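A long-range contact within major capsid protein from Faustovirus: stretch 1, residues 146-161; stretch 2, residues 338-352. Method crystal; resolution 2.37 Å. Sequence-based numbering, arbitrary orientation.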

# COMPACT_ATOMS: atom_id res chain seq x y z
N THR B 146 -6.26 -50.23 -25.25
CA THR B 146 -5.06 -50.02 -26.07
C THR B 146 -3.89 -49.56 -25.22
O THR B 146 -2.76 -50.04 -25.39
CB THR B 146 -5.36 -49.01 -27.18
OG1 THR B 146 -6.35 -49.55 -28.06
CG2 THR B 146 -4.09 -48.71 -27.98
N SER B 147 -4.12 -48.63 -24.29
CA SER B 147 -3.05 -48.09 -23.46
C SER B 147 -2.88 -48.82 -22.15
O SER B 147 -1.82 -48.69 -21.51
CB SER B 147 -3.31 -46.61 -23.17
OG SER B 147 -4.37 -46.45 -22.24
N GLY B 148 -3.87 -49.60 -21.72
CA GLY B 148 -3.83 -50.20 -20.40
C GLY B 148 -4.12 -49.24 -19.27
O GLY B 148 -3.82 -49.55 -18.12
N VAL B 149 -4.71 -48.09 -19.57
CA VAL B 149 -5.03 -47.08 -18.57
C VAL B 149 -6.52 -47.15 -18.26
O VAL B 149 -7.36 -46.98 -19.15
CB VAL B 149 -4.64 -45.67 -19.06
CG1 VAL B 149 -5.20 -44.61 -18.11
CG2 VAL B 149 -3.13 -45.54 -19.16
N TYR B 150 -6.83 -47.41 -17.00
CA TYR B 150 -8.19 -47.36 -16.49
C TYR B 150 -8.37 -46.04 -15.76
O TYR B 150 -7.69 -45.78 -14.76
CB TYR B 150 -8.46 -48.55 -15.56
CG TYR B 150 -9.86 -48.65 -15.00
CD1 TYR B 150 -10.93 -49.02 -15.80
CD2 TYR B 150 -10.11 -48.40 -13.65
CE1 TYR B 150 -12.21 -49.13 -15.28
CE2 TYR B 150 -11.38 -48.50 -13.13
CZ TYR B 150 -12.43 -48.87 -13.95
OH TYR B 150 -13.70 -48.97 -13.43
N THR B 151 -9.25 -45.18 -16.27
CA THR B 151 -9.44 -43.84 -15.75
C THR B 151 -10.74 -43.80 -14.95
O THR B 151 -11.82 -44.02 -15.50
CB THR B 151 -9.47 -42.81 -16.87
OG1 THR B 151 -8.26 -42.89 -17.63
CG2 THR B 151 -9.60 -41.40 -16.30
N LEU B 152 -10.62 -43.51 -13.65
CA LEU B 152 -11.74 -43.56 -12.72
C LEU B 152 -12.06 -42.15 -12.23
O LEU B 152 -11.19 -41.48 -11.66
CB LEU B 152 -11.43 -44.48 -11.54
CG LEU B 152 -12.58 -44.81 -10.59
CD1 LEU B 152 -13.54 -45.79 -11.23
CD2 LEU B 152 -12.04 -45.35 -9.27
N TYR B 153 -13.30 -41.72 -12.45
CA TYR B 153 -13.76 -40.40 -12.03
C TYR B 153 -14.67 -40.55 -10.82
O TYR B 153 -15.65 -41.29 -10.86
CB TYR B 153 -14.52 -39.70 -13.16
CG TYR B 153 -13.79 -39.66 -14.49
CD1 TYR B 153 -13.87 -40.72 -15.38
CD2 TYR B 153 -13.04 -38.55 -14.86
CE1 TYR B 153 -13.21 -40.69 -16.60
CE2 TYR B 153 -12.39 -38.50 -16.07
CZ TYR B 153 -12.47 -39.57 -16.94
OH TYR B 153 -11.82 -39.53 -18.15
N THR B 154 -14.35 -39.83 -9.74
CA THR B 154 -15.15 -39.84 -8.53
C THR B 154 -15.41 -38.41 -8.08
O THR B 154 -14.48 -37.60 -8.02
CB THR B 154 -14.47 -40.63 -7.41
OG1 THR B 154 -14.05 -41.91 -7.90
CG2 THR B 154 -15.43 -40.83 -6.24
N GLN B 155 -16.67 -38.11 -7.77
CA GLN B 155 -17.05 -36.81 -7.24
C GLN B 155 -17.91 -37.01 -6.00
O GLN B 155 -18.76 -37.90 -5.96
CB GLN B 155 -17.82 -35.98 -8.28
CG GLN B 155 -16.95 -35.47 -9.42
CD GLN B 155 -17.72 -34.60 -10.40
OE1 GLN B 155 -18.60 -35.09 -11.11
NE2 GLN B 155 -17.40 -33.31 -10.43
N SER B 156 -17.66 -36.19 -4.98
CA SER B 156 -18.39 -36.28 -3.73
C SER B 156 -18.40 -34.91 -3.07
O SER B 156 -17.86 -33.93 -3.59
CB SER B 156 -17.76 -37.34 -2.80
OG SER B 156 -16.41 -37.03 -2.52
N TYR B 157 -19.04 -34.84 -1.90
CA TYR B 157 -19.11 -33.62 -1.11
C TYR B 157 -18.42 -33.83 0.22
O TYR B 157 -18.60 -34.86 0.87
CB TYR B 157 -20.56 -33.18 -0.88
CG TYR B 157 -21.30 -32.82 -2.15
CD1 TYR B 157 -20.93 -31.70 -2.90
CD2 TYR B 157 -22.37 -33.58 -2.60
CE1 TYR B 157 -21.60 -31.36 -4.05
CE2 TYR B 157 -23.05 -33.25 -3.76
CZ TYR B 157 -22.66 -32.14 -4.48
OH TYR B 157 -23.33 -31.81 -5.63
N VAL B 158 -17.62 -32.84 0.63
CA VAL B 158 -16.88 -32.89 1.88
C VAL B 158 -16.99 -31.53 2.56
O VAL B 158 -17.31 -30.52 1.94
CB VAL B 158 -15.40 -33.26 1.68
CG1 VAL B 158 -15.26 -34.70 1.23
CG2 VAL B 158 -14.75 -32.32 0.67
N ASN B 159 -16.73 -31.52 3.86
CA ASN B 159 -16.53 -30.28 4.59
C ASN B 159 -15.04 -29.94 4.57
O ASN B 159 -14.25 -30.59 3.89
CB ASN B 159 -17.10 -30.38 6.01
CG ASN B 159 -16.61 -31.61 6.75
OD1 ASN B 159 -15.70 -32.31 6.29
ND2 ASN B 159 -17.20 -31.88 7.91
N GLN B 160 -14.64 -28.90 5.31
CA GLN B 160 -13.23 -28.49 5.27
C GLN B 160 -12.32 -29.60 5.79
O GLN B 160 -11.24 -29.82 5.24
CB GLN B 160 -13.02 -27.21 6.08
CG GLN B 160 -11.59 -26.70 5.99
CD GLN B 160 -11.33 -25.51 6.89
OE1 GLN B 160 -11.75 -25.47 8.04
NE2 GLN B 160 -10.61 -24.52 6.36
N GLN B 161 -12.75 -30.30 6.84
CA GLN B 161 -11.93 -31.37 7.39
C GLN B 161 -11.85 -32.57 6.46
O GLN B 161 -10.97 -33.42 6.65
CB GLN B 161 -12.47 -31.79 8.76
CG GLN B 161 -11.43 -32.45 9.66
CD GLN B 161 -11.95 -32.70 11.06
OE1 GLN B 161 -13.14 -32.91 11.27
NE2 GLN B 161 -11.04 -32.69 12.03
N GLY B 338 -20.76 -22.32 1.96
CA GLY B 338 -20.33 -22.52 3.33
C GLY B 338 -19.32 -23.65 3.45
O GLY B 338 -18.43 -23.80 2.61
N ASN B 339 -19.47 -24.44 4.51
CA ASN B 339 -18.56 -25.56 4.77
C ASN B 339 -19.01 -26.81 4.01
O ASN B 339 -19.29 -27.87 4.58
CB ASN B 339 -18.46 -25.83 6.26
CG ASN B 339 -17.31 -26.75 6.62
OD1 ASN B 339 -16.33 -26.85 5.88
ND2 ASN B 339 -17.43 -27.44 7.74
N LEU B 340 -19.09 -26.66 2.69
CA LEU B 340 -19.49 -27.75 1.80
C LEU B 340 -18.71 -27.61 0.50
O LEU B 340 -18.80 -26.58 -0.16
CB LEU B 340 -21.00 -27.71 1.53
CG LEU B 340 -21.59 -28.85 0.69
CD1 LEU B 340 -21.56 -30.16 1.46
CD2 LEU B 340 -23.01 -28.51 0.26
N PHE B 341 -17.95 -28.65 0.15
CA PHE B 341 -17.05 -28.60 -0.99
C PHE B 341 -17.27 -29.81 -1.88
O PHE B 341 -17.47 -30.92 -1.40
CB PHE B 341 -15.59 -28.55 -0.54
CG PHE B 341 -15.30 -27.49 0.48
CD1 PHE B 341 -14.94 -26.21 0.08
CD2 PHE B 341 -15.39 -27.76 1.83
CE1 PHE B 341 -14.67 -25.23 1.02
CE2 PHE B 341 -15.13 -26.78 2.77
CZ PHE B 341 -14.77 -25.52 2.36
N LEU B 342 -17.24 -29.57 -3.19
CA LEU B 342 -17.32 -30.65 -4.18
C LEU B 342 -15.92 -31.17 -4.45
O LEU B 342 -15.07 -30.44 -4.95
CB LEU B 342 -17.97 -30.16 -5.47
CG LEU B 342 -17.99 -31.17 -6.62
CD1 LEU B 342 -19.02 -32.26 -6.38
CD2 LEU B 342 -18.23 -30.48 -7.95
N GLN B 343 -15.69 -32.44 -4.12
CA GLN B 343 -14.40 -33.08 -4.36
C GLN B 343 -14.42 -33.74 -5.73
O GLN B 343 -15.23 -34.64 -5.98
CB GLN B 343 -14.10 -34.10 -3.26
CG GLN B 343 -12.82 -34.90 -3.49
CD GLN B 343 -12.52 -35.84 -2.35
OE1 GLN B 343 -13.25 -35.89 -1.36
NE2 GLN B 343 -11.43 -36.60 -2.48
N THR B 344 -13.52 -33.31 -6.61
CA THR B 344 -13.39 -33.87 -7.95
C THR B 344 -12.08 -34.65 -8.00
O THR B 344 -11.00 -34.05 -7.93
CB THR B 344 -13.42 -32.78 -9.02
OG1 THR B 344 -14.73 -32.21 -9.07
CG2 THR B 344 -13.07 -33.36 -10.38
N THR B 345 -12.17 -35.97 -8.14
CA THR B 345 -11.00 -36.84 -8.13
C THR B 345 -10.96 -37.67 -9.41
O THR B 345 -11.95 -38.29 -9.79
CB THR B 345 -11.01 -37.77 -6.91
OG1 THR B 345 -12.29 -38.41 -6.81
CG2 THR B 345 -10.74 -36.99 -5.65
N VAL B 346 -9.80 -37.67 -10.06
CA VAL B 346 -9.52 -38.54 -11.19
C VAL B 346 -8.35 -39.44 -10.81
O VAL B 346 -7.30 -38.95 -10.37
CB VAL B 346 -9.19 -37.75 -12.47
CG1 VAL B 346 -8.77 -38.69 -13.58
CG2 VAL B 346 -10.39 -36.91 -12.90
N GLU B 347 -8.54 -40.75 -10.96
CA GLU B 347 -7.49 -41.73 -10.72
C GLU B 347 -7.24 -42.50 -12.01
O GLU B 347 -8.18 -42.94 -12.67
CB GLU B 347 -7.88 -42.70 -9.60
CG GLU B 347 -8.05 -42.04 -8.24
CD GLU B 347 -8.72 -42.95 -7.24
OE1 GLU B 347 -8.02 -43.52 -6.37
OE2 GLU B 347 -9.96 -43.11 -7.32
N THR B 348 -5.97 -42.65 -12.36
CA THR B 348 -5.56 -43.43 -13.52
C THR B 348 -4.77 -44.64 -13.04
O THR B 348 -3.85 -44.51 -12.23
CB THR B 348 -4.72 -42.60 -14.49
OG1 THR B 348 -3.55 -42.11 -13.82
CG2 THR B 348 -5.53 -41.42 -15.02
N LEU B 349 -5.13 -45.82 -13.55
CA LEU B 349 -4.46 -47.07 -13.20
C LEU B 349 -3.85 -47.65 -14.47
O LEU B 349 -4.57 -48.06 -15.38
CB LEU B 349 -5.43 -48.06 -12.56
CG LEU B 349 -5.85 -47.85 -11.10
CD1 LEU B 349 -6.90 -46.75 -10.98
CD2 LEU B 349 -6.35 -49.15 -10.50
N LEU B 350 -2.52 -47.69 -14.52
CA LEU B 350 -1.80 -48.26 -15.66
C LEU B 350 -1.46 -49.71 -15.33
O LEU B 350 -0.49 -49.99 -14.63
CB LEU B 350 -0.55 -47.45 -15.97
CG LEU B 350 0.40 -48.01 -17.04
CD1 LEU B 350 -0.31 -48.16 -18.38
CD2 LEU B 350 1.63 -47.13 -17.18
N THR B 351 -2.28 -50.63 -15.82
CA THR B 351 -1.98 -52.05 -15.76
C THR B 351 -1.47 -52.53 -17.11
O THR B 351 -1.66 -51.89 -18.14
CB THR B 351 -3.20 -52.87 -15.33
OG1 THR B 351 -4.27 -52.65 -16.26
CG2 THR B 351 -3.66 -52.48 -13.94
N THR B 352 -0.79 -53.68 -17.09
CA THR B 352 -0.22 -54.26 -18.30
C THR B 352 -0.67 -55.68 -18.57
O THR B 352 -0.41 -56.19 -19.67
CB THR B 352 1.32 -54.24 -18.24
OG1 THR B 352 1.77 -55.31 -17.40
CG2 THR B 352 1.83 -52.92 -17.68
O HOH W 1 -11.80 -41.80 -9.07
O HOH W 2 -14.70 -37.65 -4.64
O HOH W 3 -15.04 -29.42 8.68

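The most unusual feature of this contact is a doubly used carbonyl in the middle of a regular antiparallel ladder. Thr154 O accepts the backbone bond from Thr345 N at 2.8 Å and a second from the hydroxyl of its own cross-strand partner, Thr345 OG1, at 2.6 Å. The p rotamer of Thr345 (chi1 50°) turns that hydroxyl toward the neighbouring strand, within reach of Thr154 O, so a buried polar group is satisfied without leaving the pair.

Around this point the strands 149-158 and 341-351 run antiparallel at 163°, and the ladder supplies most of the hydrogen bonds. Hydrogen-bonded pairs alternate with non-hydrogen-bonded ones. Leu152 and Glu347 are typical: Leu152 N donates to Glu347 O at 2.7 Å and Glu347 N to Leu152 O at 2.8 Å, both nearly straight. Between such pairs, CA-H groups approach the same carbonyls, closest from Gln155 CA to Gln343 O at 3.1 Å.

Alternation sorts the side chains onto two faces. Tyr153, Gln155 and Tyr157 share one with Leu342, Thr344 and Val346. There Tyr153 CD2 meets Val346 CG2 at 3.7 Å and Tyr157 CE1 meets Leu342 CD1 at 3.6 Å; the end of Leu342 comes toward Tyr157, while Val346 packs against the Tyr153 ring. Between these apolar pairs Gln155 NE2 donates to Thr344 OG1 at 3.2 Å, which gives the buried amide a partner across the strands.

The other face, carrying Leu152, Thr154, Ser156, Gln343, Thr345 and Glu347, mixes polar and apolar groups and uses water. One water bonds to Thr154 OG1 at 2.5 Å and donates to Glu347 OE2 at 2.9 Å; those two side-chain oxygens, 4.3 Å apart, are thus linked indirectly. Farther along this face, Val158 CG2 packs on Phe341 CB at 4.0 Å.

The ends follow different rules. Beyond Val158, Asn339 acts as a backbone mimic: its OD1 accepts from Gln160 N at 2.7 Å, extending the connection past the last strand pair. The Phe341 ring presents its edge to the same segment, with Phe341 CE2 3.3 Å from Gln160 N. At the opposite end Gly148 has phi 76°, a value that favours glycine, and an ideal CB there would lie 2.4 Å from Thr351 O, a clash. Gly148 O accepts from Thr351 N at 3.0 Å, while Ser147 OG accepts from Val149 N at 3.2 Å within its own stretch. Together the two stretches bury 1276 Å² of surface.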